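Local coordinates for decapping and exoribonuclease protein 1 (Kluyveromyces lactis, PDB 4GPS), which removes NAD caps and N7-methylguanosine caps from the 5' ends of RNAs and degrades RNA as a metal-dependent 5'-3' exoribonuclease, at residues A[93-98]-A[106-111]; A[162-167]-A[205-210]; A[306-311]-A[356-361]; A[330-333]-A[338-341]. One frame throughout, in Å; residues are numbered along the deposited sequence.

Contact 1: residues A[93-98]-A[106-111]; sequences SYIIND and ASRKPR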
loop_
_atom_site.group_PDB
_atom_site.type_symbol
_atom_site.label_atom_id
_atom_site.label_comp_id
_atom_site.label_asym_id
_atom_site.label_seq_id
_atom_site.Cartn_x
_atom_site.Cartn_y
_atom_site.Cartn_z
ATOM N N SER A 93 -6.039 -0.203 17.330
ATOM C CA SER A 93 -4.989 -1.147 17.628
ATOM C C SER A 93 -5.701 -2.458 17.949
ATOM O O SER A 93 -6.752 -2.495 18.602
ATOM C CB SER A 93 -4.107 -0.663 18.782
ATOM O OG SER A 93 -4.873 -0.104 19.814
ATOM N N TYR A 94 -5.149 -3.529 17.418
ATOM C CA TYR A 94 -5.727 -4.825 17.598
ATOM C C TYR A 94 -4.784 -5.652 18.466
ATOM O O TYR A 94 -3.696 -6.018 18.019
ATOM C CB TYR A 94 -5.940 -5.442 16.205
ATOM C CG TYR A 94 -6.252 -6.921 16.193
ATOM C CD1 TYR A 94 -6.976 -7.516 17.231
ATOM C CD2 TYR A 94 -5.862 -7.723 15.120
ATOM C CE1 TYR A 94 -7.300 -8.859 17.203
ATOM C CE2 TYR A 94 -6.188 -9.066 15.079
ATOM C CZ TYR A 94 -6.910 -9.623 16.123
ATOM O OH TYR A 94 -7.281 -10.940 16.060
ATOM N N ILE A 95 -5.190 -5.911 19.711
ATOM C CA ILE A 95 -4.379 -6.716 20.646
ATOM C C ILE A 95 -4.776 -8.165 20.340
ATOM O O ILE A 95 -5.856 -8.598 20.729
ATOM C CB ILE A 95 -4.731 -6.405 22.145
ATOM C CG1 ILE A 95 -5.398 -5.023 22.273
ATOM C CG2 ILE A 95 -3.461 -6.490 23.009
ATOM C CD1 ILE A 95 -4.509 -3.860 21.879
ATOM N N ILE A 96 -3.919 -8.913 19.656
ATOM C CA ILE A 96 -4.281 -10.274 19.261
ATOM C C ILE A 96 -4.746 -11.268 20.327
ATOM O O ILE A 96 -5.636 -12.077 20.064
ATOM C CB ILE A 96 -3.148 -10.977 18.478
ATOM C CG1 ILE A 96 -2.640 -10.091 17.337
ATOM C CG2 ILE A 96 -3.667 -12.289 17.907
ATOM C CD1 ILE A 96 -1.600 -9.077 17.777
ATOM N N ASN A 97 -4.154 -11.231 21.516
ATOM C CA ASN A 97 -4.536 -12.180 22.561
ATOM C C ASN A 97 -5.811 -11.836 23.311
ATOM O O ASN A 97 -6.404 -12.695 23.971
ATOM C CB ASN A 97 -3.392 -12.348 23.553
ATOM C CG ASN A 97 -2.077 -12.618 22.859
ATOM O OD1 ASN A 97 -1.991 -13.485 21.980
ATOM N ND2 ASN A 97 -1.036 -11.871 23.242
ATOM N N ASP A 98 -6.233 -10.583 23.212
ATOM C CA ASP A 98 -7.444 -10.151 23.879
ATOM C C ASP A 98 -8.614 -10.147 22.911
ATOM O O ASP A 98 -9.747 -9.898 23.328
ATOM C CB ASP A 98 -7.244 -8.754 24.457
ATOM C CG ASP A 98 -6.179 -8.725 25.539
ATOM O OD1 ASP A 98 -5.130 -9.388 25.358
ATOM O OD2 ASP A 98 -6.390 -8.034 26.561
ATOM N N ALA A 106 -8.711 5.459 22.028
ATOM C CA ALA A 106 -8.382 4.324 22.874
ATOM C C ALA A 106 -7.236 3.488 22.327
ATOM O O ALA A 106 -6.691 2.656 23.059
ATOM C CB ALA A 106 -9.616 3.425 23.067
ATOM N N SER A 107 -6.872 3.687 21.053
ATOM C CA SER A 107 -5.789 2.896 20.456
ATOM C C SER A 107 -4.393 3.315 20.936
ATOM O O SER A 107 -4.165 4.456 21.389
ATOM C CB SER A 107 -5.840 2.982 18.932
ATOM O OG SER A 107 -5.465 4.279 18.489
ATOM N N ARG A 108 -3.468 2.368 20.850
ATOM C CA ARG A 108 -2.081 2.611 21.245
ATOM C C ARG A 108 -1.279 2.706 19.958
ATOM O O ARG A 108 -1.214 1.750 19.188
ATOM C CB ARG A 108 -1.539 1.457 22.106
ATOM C CG ARG A 108 -2.374 1.203 23.354
ATOM C CD ARG A 108 -2.186 -0.216 23.847
ATOM N NE ARG A 108 -3.328 -0.659 24.640
ATOM C CZ ARG A 108 -3.667 -1.937 24.794
ATOM N NH1 ARG A 108 -2.941 -2.885 24.204
ATOM N NH2 ARG A 108 -4.733 -2.271 25.522
ATOM N N LYS A 109 -0.680 3.866 19.723
ATOM C CA LYS A 109 0.094 4.083 18.510
ATOM C C LYS A 109 1.530 3.620 18.713
ATOM O O LYS A 109 2.184 4.034 19.650
ATOM C CB LYS A 109 0.072 5.569 18.140
ATOM C CG LYS A 109 -1.159 6.352 18.622
ATOM C CD LYS A 109 -2.380 6.095 17.772
ATOM C CE LYS A 109 -3.459 7.158 18.007
ATOM N NZ LYS A 109 -4.242 7.006 19.272
ATOM N N PRO A 110 2.034 2.746 17.835
ATOM C CA PRO A 110 3.422 2.279 17.994
ATOM C C PRO A 110 4.354 3.490 17.817
ATOM O O PRO A 110 4.276 4.216 16.816
ATOM C CB PRO A 110 3.598 1.244 16.863
ATOM C CG PRO A 110 2.210 0.854 16.513
ATOM C CD PRO A 110 1.412 2.157 16.643
ATOM N N ARG A 111 5.234 3.707 18.785
ATOM C CA ARG A 111 6.131 4.838 18.713
ATOM C C ARG A 111 7.463 4.484 18.087
ATOM O O ARG A 111 8.078 3.493 18.425
ATOM C CB ARG A 111 6.355 5.419 20.124
ATOM C CG ARG A 111 5.076 5.918 20.806
ATOM C CD ARG A 111 5.203 5.977 22.349
ATOM N NE ARG A 111 6.245 6.909 22.786
ATOM C CZ ARG A 111 6.107 8.232 22.890
ATOM N NH1 ARG A 111 4.956 8.834 22.601
ATOM N NH2 ARG A 111 7.146 8.964 23.271
#

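Contact 2: residues A[162-167]-A[205-210]; sequences EAYQRY and QPDKNI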
loop_
_atom_site.group_PDB
_atom_site.type_symbol
_atom_site.label_atom_id
_atom_site.label_comp_id
_atom_site.label_asym_id
_atom_site.label_seq_id
_atom_site.Cartn_x
_atom_site.Cartn_y
_atom_site.Cartn_z
ATOM N N GLU A 162 -15.611 -3.864 10.451
ATOM C CA GLU A 162 -16.054 -3.076 11.604
ATOM C C GLU A 162 -15.816 -1.596 11.244
ATOM O O GLU A 162 -16.617 -0.728 11.564
ATOM C CB GLU A 162 -15.240 -3.413 12.843
ATOM C CG GLU A 162 -15.354 -4.849 13.299
ATOM C CD GLU A 162 -16.695 -5.162 13.922
ATOM O OE1 GLU A 162 -17.210 -4.320 14.707
ATOM O OE2 GLU A 162 -17.216 -6.258 13.630
ATOM N N ALA A 163 -14.697 -1.316 10.583
ATOM C CA ALA A 163 -14.393 0.033 10.174
ATOM C C ALA A 163 -15.477 0.530 9.200
ATOM O O ALA A 163 -15.873 1.680 9.269
ATOM C CB ALA A 163 -13.011 0.088 9.520
ATOM N N TYR A 164 -15.971 -0.340 8.316
ATOM C CA TYR A 164 -17.005 0.051 7.363
ATOM C C TYR A 164 -18.292 0.374 8.101
ATOM O O TYR A 164 -18.956 1.361 7.817
ATOM C CB TYR A 164 -17.312 -1.068 6.382
ATOM C CG TYR A 164 -18.319 -0.677 5.318
ATOM C CD1 TYR A 164 -17.924 0.083 4.209
ATOM C CD2 TYR A 164 -19.661 -1.049 5.420
ATOM C CE1 TYR A 164 -18.825 0.456 3.250
ATOM C CE2 TYR A 164 -20.584 -0.669 4.450
ATOM C CZ TYR A 164 -20.151 0.086 3.366
ATOM O OH TYR A 164 -21.029 0.466 2.404
ATOM N N GLN A 165 -18.659 -0.483 9.039
ATOM C CA GLN A 165 -19.869 -0.266 9.810
ATOM C C GLN A 165 -19.798 1.063 10.574
ATOM O O GLN A 165 -20.791 1.760 10.684
ATOM C CB GLN A 165 -20.054 -1.442 10.762
ATOM C CG GLN A 165 -20.944 -1.205 11.957
ATOM C CD GLN A 165 -21.215 -2.504 12.722
ATOM O OE1 GLN A 165 -21.819 -3.440 12.169
ATOM N NE2 GLN A 165 -20.763 -2.576 13.987
ATOM N N ARG A 166 -18.621 1.421 11.084
ATOM C CA ARG A 166 -18.469 2.651 11.841
ATOM C C ARG A 166 -18.489 3.896 10.999
ATOM O O ARG A 166 -18.788 4.974 11.507
ATOM C CB ARG A 166 -17.143 2.693 12.574
ATOM C CG ARG A 166 -17.056 2.041 13.881
ATOM C CD ARG A 166 -15.629 2.283 14.357
ATOM N NE ARG A 166 -15.530 3.255 15.442
ATOM C CZ ARG A 166 -15.699 2.953 16.728
ATOM N NH1 ARG A 166 -15.976 1.703 17.102
ATOM N NH2 ARG A 166 -15.579 3.908 17.641
ATOM N N TYR A 167 -18.118 3.764 9.733
ATOM C CA TYR A 167 -18.034 4.914 8.842
ATOM C C TYR A 167 -19.109 4.983 7.769
ATOM O O TYR A 167 -19.192 5.950 7.037
ATOM C CB TYR A 167 -16.670 4.896 8.152
ATOM C CG TYR A 167 -16.294 6.194 7.478
ATOM C CD1 TYR A 167 -15.861 7.279 8.230
ATOM C CD2 TYR A 167 -16.402 6.350 6.091
ATOM C CE1 TYR A 167 -15.543 8.502 7.626
ATOM C CE2 TYR A 167 -16.074 7.576 5.469
ATOM C CZ TYR A 167 -15.647 8.641 6.250
ATOM O OH TYR A 167 -15.312 9.844 5.670
ATOM N N GLN A 205 -22.030 -5.083 -2.574
ATOM C CA GLN A 205 -22.940 -5.188 -1.436
ATOM C C GLN A 205 -24.328 -4.633 -1.782
ATOM O O GLN A 205 -24.506 -3.927 -2.771
ATOM C CB GLN A 205 -22.364 -4.440 -0.223
ATOM C CG GLN A 205 -20.884 -4.712 0.014
ATOM C CD GLN A 205 -20.313 -3.933 1.193
ATOM O OE1 GLN A 205 -20.684 -2.765 1.429
ATOM N NE2 GLN A 205 -19.395 -4.572 1.938
ATOM N N PRO A 206 -25.334 -4.955 -0.964
ATOM C CA PRO A 206 -26.675 -4.437 -1.258
ATOM C C PRO A 206 -26.761 -2.920 -1.261
ATOM O O PRO A 206 -27.658 -2.361 -1.901
ATOM C CB PRO A 206 -27.561 -5.093 -0.197
ATOM C CG PRO A 206 -26.594 -5.596 0.852
ATOM C CD PRO A 206 -25.373 -6.007 0.067
ATOM N N ASP A 207 -25.839 -2.242 -0.572
ATOM C CA ASP A 207 -25.863 -0.783 -0.590
ATOM C C ASP A 207 -25.125 -0.228 -1.832
ATOM O O ASP A 207 -24.984 0.983 -2.030
ATOM C CB ASP A 207 -25.298 -0.198 0.716
ATOM C CG ASP A 207 -23.810 -0.505 0.954
ATOM O OD1 ASP A 207 -23.114 -1.193 0.151
ATOM O OD2 ASP A 207 -23.344 -0.024 2.005
ATOM N N LYS A 208 -24.648 -1.145 -2.665
ATOM C CA LYS A 208 -23.977 -0.808 -3.916
ATOM C C LYS A 208 -22.513 -0.395 -3.814
ATOM O O LYS A 208 -21.882 -0.067 -4.826
ATOM C CB LYS A 208 -24.810 0.229 -4.675
ATOM C CG LYS A 208 -26.177 -0.338 -5.112
ATOM C CD LYS A 208 -25.984 -1.544 -6.042
ATOM C CE LYS A 208 -27.258 -2.355 -6.219
ATOM N NZ LYS A 208 -27.587 -3.130 -4.966
ATOM N N ASN A 209 -21.974 -0.399 -2.600
ATOM C CA ASN A 209 -20.560 -0.111 -2.440
ATOM C C ASN A 209 -19.891 -1.478 -2.687
ATOM O O ASN A 209 -20.550 -2.506 -2.611
ATOM C CB ASN A 209 -20.294 0.453 -1.043
ATOM C CG ASN A 209 -20.707 1.895 -0.944
ATOM O OD1 ASN A 209 -21.214 2.369 0.090
ATOM N ND2 ASN A 209 -20.495 2.616 -2.039
ATOM N N ILE A 210 -18.608 -1.485 -3.008
ATOM C CA ILE A 210 -17.899 -2.721 -3.322
ATOM C C ILE A 210 -16.788 -3.101 -2.340
ATOM O O ILE A 210 -15.885 -2.314 -2.044
ATOM C CB ILE A 210 -17.300 -2.625 -4.745
ATOM C CG1 ILE A 210 -18.423 -2.392 -5.761
ATOM C CG2 ILE A 210 -16.538 -3.896 -5.084
ATOM C CD1 ILE A 210 -17.973 -1.929 -7.121
#

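Contact 3: residues A[306-311]-A[356-361]; sequences YHRRKL and SSIVGK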
loop_
_atom_site.group_PDB
_atom_site.type_symbol
_atom_site.label_atom_id
_atom_site.label_comp_id
_atom_site.label_asym_id
_atom_site.label_seq_id
_atom_site.Cartn_x
_atom_site.Cartn_y
_atom_site.Cartn_z
ATOM N N TYR A 306 13.570 -5.726 -10.148
ATOM C CA TYR A 306 13.026 -6.017 -8.842
ATOM C C TYR A 306 12.999 -4.764 -7.928
ATOM O O TYR A 306 12.036 -4.525 -7.169
ATOM C CB TYR A 306 13.839 -7.170 -8.227
ATOM C CG TYR A 306 13.554 -7.476 -6.782
ATOM C CD1 TYR A 306 14.087 -6.677 -5.759
ATOM C CD2 TYR A 306 12.825 -8.612 -6.424
ATOM C CE1 TYR A 306 13.916 -7.008 -4.416
ATOM C CE2 TYR A 306 12.641 -8.962 -5.074
ATOM C CZ TYR A 306 13.199 -8.161 -4.076
ATOM O OH TYR A 306 13.114 -8.554 -2.756
ATOM N N HIS A 307 14.041 -3.955 -8.011
ATOM C CA HIS A 307 14.124 -2.772 -7.181
ATOM C C HIS A 307 13.220 -1.645 -7.681
ATOM O O HIS A 307 12.651 -0.895 -6.885
ATOM C CB HIS A 307 15.583 -2.320 -7.101
ATOM C CG HIS A 307 16.353 -2.985 -6.004
ATOM N ND1 HIS A 307 17.722 -2.888 -5.884
ATOM C CD2 HIS A 307 15.931 -3.697 -4.933
ATOM C CE1 HIS A 307 18.109 -3.504 -4.777
ATOM N NE2 HIS A 307 17.039 -4.001 -4.180
ATOM N N ARG A 308 13.063 -1.535 -8.994
ATOM C CA ARG A 308 12.203 -0.502 -9.550
ATOM C C ARG A 308 10.771 -0.812 -9.145
ATOM O O ARG A 308 10.007 0.095 -8.837
ATOM C CB ARG A 308 12.347 -0.436 -11.073
ATOM C CG ARG A 308 13.760 -0.005 -11.524
ATOM C CD ARG A 308 14.056 1.471 -11.259
ATOM N NE ARG A 308 13.157 2.347 -12.015
ATOM C CZ ARG A 308 13.206 2.556 -13.333
ATOM N NH1 ARG A 308 14.122 1.966 -14.087
ATOM N NH2 ARG A 308 12.304 3.343 -13.902
ATOM N N ARG A 309 10.416 -2.097 -9.129
ATOM C CA ARG A 309 9.078 -2.528 -8.715
ATOM C C ARG A 309 8.852 -2.183 -7.251
ATOM O O ARG A 309 7.785 -1.696 -6.876
ATOM C CB ARG A 309 8.923 -4.040 -8.855
ATOM C CG ARG A 309 8.148 -4.488 -10.034
ATOM C CD ARG A 309 8.517 -5.905 -10.375
ATOM N NE ARG A 309 8.219 -6.144 -11.772
ATOM C CZ ARG A 309 8.775 -7.087 -12.513
ATOM N NH1 ARG A 309 9.688 -7.911 -11.996
ATOM N NH2 ARG A 309 8.402 -7.204 -13.775
ATOM N N LYS A 310 9.859 -2.454 -6.427
ATOM C CA LYS A 310 9.759 -2.174 -5.002
ATOM C C LYS A 310 9.615 -0.663 -4.735
ATOM O O LYS A 310 8.763 -0.250 -3.946
ATOM C CB LYS A 310 10.977 -2.758 -4.257
ATOM C CG LYS A 310 11.017 -2.386 -2.813
ATOM C CD LYS A 310 12.277 -2.884 -2.112
ATOM C CE LYS A 310 12.290 -4.388 -1.922
ATOM N NZ LYS A 310 13.547 -4.779 -1.210
ATOM N N LEU A 311 10.435 0.150 -5.398
ATOM C CA LEU A 311 10.372 1.604 -5.246
ATOM C C LEU A 311 8.996 2.118 -5.692
ATOM O O LEU A 311 8.374 2.915 -4.987
ATOM C CB LEU A 311 11.483 2.280 -6.053
ATOM C CG LEU A 311 12.895 1.993 -5.512
ATOM C CD1 LEU A 311 13.900 2.309 -6.581
ATOM C CD2 LEU A 311 13.176 2.810 -4.243
ATOM N N SER A 356 14.224 13.166 -15.481
ATOM C CA SER A 356 14.498 13.223 -16.913
ATOM C C SER A 356 15.708 12.329 -17.217
ATOM O O SER A 356 16.028 12.046 -18.371
ATOM C CB SER A 356 14.736 14.690 -17.357
ATOM O OG SER A 356 15.240 15.509 -16.308
ATOM N N SER A 357 16.349 11.859 -16.155
ATOM C CA SER A 357 17.511 10.987 -16.262
ATOM C C SER A 357 17.206 9.481 -16.118
ATOM O O SER A 357 17.760 8.660 -16.847
ATOM C CB SER A 357 18.539 11.404 -15.219
ATOM O OG SER A 357 19.316 10.296 -14.813
ATOM N N ILE A 358 16.343 9.104 -15.178
ATOM C CA ILE A 358 16.038 7.688 -15.017
ATOM C C ILE A 358 15.126 7.260 -16.147
ATOM O O ILE A 358 15.071 6.092 -16.508
ATOM C CB ILE A 358 15.340 7.388 -13.658
ATOM C CG1 ILE A 358 15.236 5.878 -13.440
ATOM C CG2 ILE A 358 13.935 7.971 -13.630
ATOM C CD1 ILE A 358 14.930 5.509 -12.021
ATOM N N VAL A 359 14.408 8.223 -16.707
ATOM C CA VAL A 359 13.471 7.933 -17.782
ATOM C C VAL A 359 14.208 7.668 -19.101
ATOM O O VAL A 359 13.632 7.175 -20.071
ATOM C CB VAL A 359 12.469 9.095 -17.904
ATOM C CG1 VAL A 359 12.664 9.842 -19.211
ATOM C CG2 VAL A 359 11.066 8.572 -17.734
ATOM N N GLY A 360 15.495 7.989 -19.114
ATOM C CA GLY A 360 16.303 7.767 -20.292
ATOM C C GLY A 360 16.650 6.308 -20.554
ATOM O O GLY A 360 17.011 5.953 -21.675
ATOM N N LYS A 361 16.557 5.437 -19.554
ATOM C CA LYS A 361 16.893 4.049 -19.828
ATOM C C LYS A 361 15.715 3.259 -20.388
ATOM O O LYS A 361 14.559 3.498 -20.039
ATOM C CB LYS A 361 17.481 3.360 -18.592
ATOM C CG LYS A 361 16.541 3.109 -17.456
ATOM C CD LYS A 361 17.337 2.769 -16.208
ATOM C CE LYS A 361 18.217 3.929 -15.804
ATOM N NZ LYS A 361 19.041 3.605 -14.615
#

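Contact 4: residues A[330-333]-A[338-341]; sequences FRNS and LEQL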
loop_
_atom_site.group_PDB
_atom_site.type_symbol
_atom_site.label_atom_id
_atom_site.label_comp_id
_atom_site.label_asym_id
_atom_site.label_seq_id
_atom_site.Cartn_x
_atom_site.Cartn_y
_atom_site.Cartn_z
ATOM N N PHE A 330 18.998 0.124 5.194
ATOM C CA PHE A 330 19.765 -0.609 4.197
ATOM C C PHE A 330 20.737 -1.499 4.923
ATOM O O PHE A 330 21.424 -1.066 5.851
ATOM C CB PHE A 330 20.529 0.350 3.280
ATOM C CG PHE A 330 19.646 1.272 2.492
ATOM C CD1 PHE A 330 19.325 2.527 2.972
ATOM C CD2 PHE A 330 19.167 0.901 1.242
ATOM C CE1 PHE A 330 18.536 3.407 2.209
ATOM C CE2 PHE A 330 18.377 1.774 0.480
ATOM C CZ PHE A 330 18.068 3.026 0.971
ATOM N N ARG A 331 20.781 -2.754 4.524
ATOM C CA ARG A 331 21.700 -3.667 5.174
ATOM C C ARG A 331 22.783 -4.071 4.201
ATOM O O ARG A 331 22.562 -4.063 2.998
ATOM C CB ARG A 331 20.976 -4.926 5.683
ATOM C CG ARG A 331 20.444 -5.803 4.583
ATOM C CD ARG A 331 19.819 -7.098 5.119
ATOM N NE ARG A 331 19.463 -7.964 3.990
ATOM C CZ ARG A 331 18.449 -7.727 3.160
ATOM N NH1 ARG A 331 17.669 -6.659 3.340
ATOM N NH2 ARG A 331 18.245 -8.523 2.116
ATOM N N ASN A 332 23.954 -4.407 4.745
ATOM C CA ASN A 332 25.097 -4.882 3.964
ATOM C C ASN A 332 24.631 -6.224 3.376
ATOM O O ASN A 332 24.043 -7.041 4.094
ATOM C CB ASN A 332 26.280 -5.116 4.903
ATOM C CG ASN A 332 27.541 -5.472 4.168
ATOM O OD1 ASN A 332 28.185 -4.608 3.579
ATOM N ND2 ASN A 332 27.900 -6.752 4.186
ATOM N N SER A 333 24.880 -6.465 2.092
ATOM C CA SER A 333 24.431 -7.720 1.473
ATOM C C SER A 333 25.078 -8.934 2.119
ATOM O O SER A 333 24.399 -9.917 2.420
ATOM C CB SER A 333 24.744 -7.736 -0.031
ATOM O OG SER A 333 24.096 -6.658 -0.702
ATOM N N LEU A 338 22.790 -3.673 9.604
ATOM C CA LEU A 338 22.134 -2.412 9.246
ATOM C C LEU A 338 23.235 -1.369 8.985
ATOM O O LEU A 338 23.969 -0.989 9.891
ATOM C CB LEU A 338 21.205 -1.942 10.382
ATOM C CG LEU A 338 20.577 -0.539 10.277
ATOM C CD1 LEU A 338 19.723 -0.418 9.024
ATOM C CD2 LEU A 338 19.707 -0.272 11.496
ATOM N N GLU A 339 23.365 -0.920 7.739
ATOM C CA GLU A 339 24.417 0.044 7.376
ATOM C C GLU A 339 24.005 1.496 7.352
ATOM O O GLU A 339 24.818 2.383 7.578
ATOM C CB GLU A 339 24.977 -0.264 5.996
ATOM C CG GLU A 339 26.169 -1.164 5.966
ATOM C CD GLU A 339 26.666 -1.368 4.551
ATOM O OE1 GLU A 339 27.631 -2.140 4.366
ATOM O OE2 GLU A 339 26.087 -0.755 3.620
ATOM N N GLN A 340 22.741 1.745 7.065
ATOM C CA GLN A 340 22.286 3.112 6.969
ATOM C C GLN A 340 20.777 3.191 7.121
ATOM O O GLN A 340 20.037 2.317 6.652
ATOM C CB GLN A 340 22.716 3.676 5.599
ATOM C CG GLN A 340 22.183 5.049 5.232
ATOM C CD GLN A 340 22.525 5.433 3.774
ATOM O OE1 GLN A 340 23.015 4.598 2.987
ATOM N NE2 GLN A 340 22.251 6.687 3.406
ATOM N N LEU A 341 20.341 4.228 7.814
ATOM C CA LEU A 341 18.941 4.508 7.999
ATOM C C LEU A 341 18.718 5.791 7.215
ATOM O O LEU A 341 19.483 6.744 7.368
ATOM C CB LEU A 341 18.636 4.785 9.461
ATOM C CG LEU A 341 18.319 3.607 10.352
ATOM C CD1 LEU A 341 17.975 4.143 11.754
ATOM C CD2 LEU A 341 17.161 2.831 9.758
#

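Contact 1: residues A[93-98]-A[106-111]
Ser93 and Arg108 carry the bond that ties the loop 106-111 to strand 86-95. The backbone N of Arg108 donates to Ser93 OG over 3.0 Å in a nearly straight bond (161°). Ser93 offers this acceptor because its OG lies between the backbone N and the carbonyl carbon (chi1 42°), facing the loop. The same oxygen is pressed close to Ser107, with OG 3.4 Å from Ser107 CB. The hydroxyl of Ser107 is engaged on its own account, bonded to Asn91 OD1 and Asn104 O. Farther along, the extended side chain of Arg108 crosses that of Ile95 at about a right angle, setting Ile95 CD1 3.6 Å from Arg108 CZ; the methyl meets the guanidinium obliquely. Arg108 NH1 also makes a long, weak ion pair with Glu259. A valine in place of Ser93 would probably leave the Arg108 N-H without its acceptor and crowd Ser107 with a methyl. The chain leaving the hairpin of strands 86-95 and 100-103 folds back beside its first strand, which also pairs with 259-268 in the PD-(D/E)XK nuclease fold; the Ser93 side chain is about 10 Å from that of Glu280, which probably binds substrate.

Contact 2: residues A[162-167]-A[205-210]
Tyr164, on the last turns of helix 156-167, reaches with its hydroxyl into the turn 205-210, and all the contact across the two segments is made by the end of this one side chain. Its OH donates to Asp207 OD2, which lies at the ring edge, in the ring plane. The modelled separation of Tyr164 OH and Asp207 OD2, 2.4 Å, is very short, and its exact value is doubtful at this resolution. Asp207 OD1 is not used by the phenol. Ring and carboxylate approach from opposite directions with their planes 66° apart. The side chains of Gln205 and Asn209 border the same hydroxyl, with Asn209 CB 3.5 Å from Tyr164 OH. Having CG anti to the backbone N (chi1 -176°) carries the phenol out from the helix toward the turn, past Leu171 and Val179.

Asp207 is itself positioned by an Asx turn: its OD1 accepts from Asn209 N at 3.1 Å, met from above the carboxylate plane. Outside that lies a type I turn, closed by Lys208 N to Gln205 O at 2.8 Å. Gln205 N also bonds Asn209 O, and Lys208 has a positive phi (80°), a pattern consistent with a type I turn plus G1 bulge linking strands 198-204 and 210-213. The two oxygens of Asp207 thus divide the work, one shaping the turn and the other receiving the phenol. If the bond is as modelled, the carboxylate would probably polarise the phenol O-H, in a polar link between helix 156-167 and the hairpin of strands 198-204 and 210-213.

Contact 3: residues A[306-311]-A[356-361]
A hydrophobic side chain laid on a guanidinium joins helix 305-319 to the loop between helices 346-353 and 370-393: Arg308 meets Ile358, with Lys361 beside them. Ile358 CD1 covers one face of the guanidinium from 3.5 Å above its plane, offset toward the rim. Its closest approach is to Arg308 NE, 3.6 Å, while Ile358 CG1 adds a contact at 3.9 Å from Arg308 CZ. The two side chains come from opposite directions. Ile358 reaches straight out, CG1 being anti to its backbone N (chi1 -171°). Arg308 is instead folded at chi2 and chi3 (-72° and -63°), which still brings its flat end up to the loop. Neither segment gives the other a hydrogen bond, and packing accounts for the contact.

Lys361 crosses Arg308 with its aliphatic part, CD lying 3.9 Å from Arg308 NH1. The charges stay farther apart, with Lys361 NZ 5.2 Å from Arg308 NH1, so that methylenes rather than the ammonium border the arginine. An alanine here in place of Arg308 would probably uncover Ile358 CD1 and open a gap between helix and loop.

The loop takes helical backbone angles at residues 356-360 but has no regular helix bonds, merely weak ones such as Gly360 N to Ser357 O. Lys367 NZ ties it further by bonding Val359 O and Lys361 O. Phe368 also touches Arg308, while the next residue, Arg309, makes a cation-pi contact with Phe365; helix 305-319 thus meets the chain between helices 346-353 and 370-393 at more than one place.

Contact 4: residues A[330-333]-A[338-341]
Backbone bonds between Phe330 and the pair Glu339 and Gln340 dominate this contact. Phe330 N donates to Gln340 O at 2.8 Å, nearly in line with the carbonyl. In return Phe330 O takes two donors, Glu339 N at 2.7 Å and, more weakly, Gln340 N at 3.3 Å. Glu339 and Gln340 both face Phe330, so strand 338-344 has one extra residue here and the register moves by one: Phe330 pairs with Gln340, Arg331 with Leu338.

Carbon atoms of the side chains touch the backbone carbonyls. The ring edge of Phe330 lies near Gln340 O, CD1 being 3.8 Å from that oxygen, and the ring also stacks on His299. On the sheet face shared with Arg331, Leu338 turns its CD1 back to 3.7 Å from Phe330 O.

Among polar side chains, Glu339 stretches across to Asn332, with OE1 3.3 Å from Asn332 CB; the two side chains cross obliquely, amide and carboxylate planes 56° apart.

Together these features make a classic beta bulge in the hairpin of strands 325-331 and 338-344. Strand 325-331 runs parallel to strand 290-297 of the nuclease sheet, and the side chains of Phe330 and Leu338 lie about 8 Å from those of Lys295, which probably binds substrate, and metal-binding Ile294 respectively.

How the contacts relate
Contacts 1 and 2 come first along the chain, one after the other, and contacts 3 and 4 follow, with the hairpin of contact 4 falling between the two segments of contact 3. Contacts 1 and 2 have centres about 24 Å apart and do not touch. Contacts 3 and 4 are about 21 Å apart between centres, their nearest atoms about 6 Å, and helix 305-319 runs on toward strand 325-331. Contacts 2 and 4 are the most distant pair, about 43 Å between centres. Contacts 1 and 4 reach the same sheet and each come within about 10 Å of annotated site residues, measured between side chains; contacts 2 and 3, away from those sites, each join a helix to a loop or turn.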